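Local coordinates for protein YECBM32 (Yersinia enterocolitica, PDB 2JDA) that binds polygalacturonic acid, the backbone of pectin, as a periplasmic carbohydrate-binding module that carries a calcium ion, at residues V62-P66 with T67-L71. Residues are numbered along the deposited sequence; the frame is centred on the assembly and turned at random.
Sequences VPFKP and TERKL
Lys65 and Glu68 close a type I beta turn, with Pro66 and Thr67 at its corners, in the surface loop that leads from strand 53-63 to strand 71-78 of an F5/8 type C beta-sandwich. The assignment rests on the bond from Glu68 N to Lys65 O, 3.0 Å long with an N-H...O angle of 144°, and on both corner residues having backbone angles of the right-handed helical region. The same carbonyl accepts a second, weak bond from Arg69 N at 3.1 Å, so one oxygen gathers two successive amides. Flanking the turn, water 1 donates to Phe64 O, before it, and to Arg69 O, after it, linking the two arms of the loop.

Outside the backbone, the extended Lys65 chain carries the contact. With CG beside the backbone N (chi1 -65°), its CG lies over the Phe64 ring, 3.6 Å above the plane. Farther along, CD sits 3.7 Å above the centre of the Arg69 guanidinium. The Lys65 chain thus crosses a face of each flat group. The ring and guanidinium planes are 78° apart, and Arg69 NH1 meets the ring at its edge, 3.8 Å from Phe64 CE2. Phe64 also makes a cation-pi contact with Arg37 and touches Ala127 and Asn129 of strand 125-133, which ties this surface cluster to the mixed sheet that contains that strand.

Lys65 NZ lies 3.8 Å from Arg69 NH2, a like-charge approach that the nearby Glu68 carboxylate probably tempers. No direct salt bridge forms between Lys65 and Glu68; instead water 2 accepts from Lys65 NZ at 2.7 Å and donates to Glu68 OE1 at 2.7 Å.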
loop_
_atom_site.group_PDB
_atom_site.type_symbol
_atom_site.label_atom_id
_atom_site.label_comp_id
_atom_site.label_asym_id
_atom_site.label_seq_id
_atom_site.Cartn_x
_atom_site.Cartn_y
_atom_site.Cartn_z
ATOM N N VAL A 62 1.177 3.655 -5.422
ATOM C CA VAL A 62 1.250 3.678 -6.880
ATOM C C VAL A 62 0.519 2.422 -7.381
ATOM O O VAL A 62 1.136 1.383 -7.598
ATOM C CB VAL A 62 2.707 3.752 -7.350
ATOM C CG1 VAL A 62 2.748 3.920 -8.890
ATOM C CG2 VAL A 62 3.492 4.867 -6.621
ATOM N N PRO A 63 -0.786 2.491 -7.522
ATOM C CA PRO A 63 -1.542 1.323 -7.952
ATOM C C PRO A 63 -1.324 1.042 -9.439
ATOM O O PRO A 63 -1.059 1.956 -10.217
ATOM C CB PRO A 63 -2.986 1.684 -7.599
ATOM C CG PRO A 63 -3.024 3.170 -7.697
ATOM C CD PRO A 63 -1.688 3.632 -7.220
ATOM N N PHE A 64 -1.512 -0.201 -9.834
ATOM C CA PHE A 64 -1.388 -0.633 -11.231
ATOM C C PHE A 64 -2.542 -0.146 -12.079
ATOM O O PHE A 64 -3.703 -0.212 -11.658
ATOM C CB PHE A 64 -1.383 -2.170 -11.216
ATOM C CG PHE A 64 -1.212 -2.827 -12.565
ATOM C CD1 PHE A 64 -0.076 -2.624 -13.331
ATOM C CD2 PHE A 64 -2.194 -3.703 -13.028
ATOM C CE1 PHE A 64 0.066 -3.273 -14.570
ATOM C CE2 PHE A 64 -2.043 -4.344 -14.267
ATOM C CZ PHE A 64 -0.915 -4.112 -15.004
ATOM N N LYS A 65 -2.227 0.337 -13.283
ATOM C CA LYS A 65 -3.246 0.820 -14.262
ATOM C C LYS A 65 -4.269 1.742 -13.627
ATOM O O LYS A 65 -5.484 1.540 -13.728
ATOM C CB LYS A 65 -3.918 -0.369 -14.976
ATOM C CG LYS A 65 -3.012 -1.230 -15.889
ATOM C CD LYS A 65 -3.841 -2.319 -16.654
ATOM C CE LYS A 65 -3.047 -2.891 -17.812
ATOM N NZ LYS A 65 -3.739 -4.061 -18.478
ATOM N N PRO A 66 -3.781 2.783 -12.953
ATOM C CA PRO A 66 -4.648 3.613 -12.119
ATOM C C PRO A 66 -5.755 4.335 -12.874
ATOM O O PRO A 66 -6.823 4.548 -12.292
ATOM C CB PRO A 66 -3.694 4.622 -11.526
ATOM C CG PRO A 66 -2.528 4.675 -12.479
ATOM C CD PRO A 66 -2.399 3.279 -13.026
ATOM N N THR A 67 -5.529 4.708 -14.140
ATOM C CA THR A 67 -6.585 5.430 -14.859
ATOM C C THR A 67 -7.697 4.526 -15.357
ATOM O O THR A 67 -8.751 5.018 -15.756
ATOM C CB THR A 67 -6.029 6.259 -16.031
ATOM O OG1 THR A 67 -5.468 5.388 -17.037
ATOM C CG2 THR A 67 -4.946 7.278 -15.591
ATOM N N GLU A 68 -7.477 3.210 -15.306
ATOM C CA GLU A 68 -8.500 2.219 -15.622
ATOM C C GLU A 68 -9.176 1.587 -14.447
ATOM O O GLU A 68 -10.252 1.086 -14.581
ATOM C CB GLU A 68 -7.865 1.108 -16.457
ATOM C CG GLU A 68 -7.304 1.580 -17.796
ATOM C CD GLU A 68 -6.522 0.524 -18.583
ATOM O OE1 GLU A 68 -6.635 -0.688 -18.330
ATOM O OE2 GLU A 68 -5.751 0.922 -19.480
ATOM N N ARG A 69 -8.511 1.531 -13.276
ATOM C CA ARG A 69 -8.905 0.674 -12.192
ATOM C C ARG A 69 -8.692 1.402 -10.867
ATOM O O ARG A 69 -7.552 1.824 -10.578
ATOM C CB ARG A 69 -8.027 -0.586 -12.145
ATOM C CG ARG A 69 -7.969 -1.319 -13.455
ATOM C CD ARG A 69 -7.186 -2.565 -13.363
ATOM N NE ARG A 69 -7.180 -3.243 -14.646
ATOM C CZ ARG A 69 -6.479 -4.340 -14.881
ATOM N NH1 ARG A 69 -5.742 -4.881 -13.926
ATOM N NH2 ARG A 69 -6.522 -4.887 -16.088
ATOM N N LYS A 70 -9.755 1.494 -10.070
ATOM C CA LYS A 70 -9.674 2.068 -8.718
ATOM C C LYS A 70 -9.637 0.930 -7.706
ATOM O O LYS A 70 -10.522 0.104 -7.655
ATOM C CB LYS A 70 -10.911 2.921 -8.440
ATOM C CG LYS A 70 -11.008 4.158 -9.291
ATOM C CD LYS A 70 -11.972 5.147 -8.685
ATOM C CE LYS A 70 -13.283 5.005 -9.262
ATOM N NZ LYS A 70 -13.364 6.032 -10.342
ATOM N N LEU A 71 -8.586 0.892 -6.912
ATOM C CA LEU A 71 -8.354 -0.143 -5.913
ATOM C C LEU A 71 -9.081 0.227 -4.638
ATOM O O LEU A 71 -8.950 1.369 -4.157
ATOM C CB LEU A 71 -6.849 -0.242 -5.638
ATOM C CG LEU A 71 -6.412 -1.226 -4.562
ATOM C CD1 LEU A 71 -6.626 -2.625 -4.999
ATOM C CD2 LEU A 71 -4.961 -0.960 -4.252
HETATM O O HOH W 1 -5.461 0.091 -9.492
HETATM O O HOH W 2 -6.001 -3.027 -19.469
HETATM O O HOH W 3 -3.772 -6.885 -16.651
#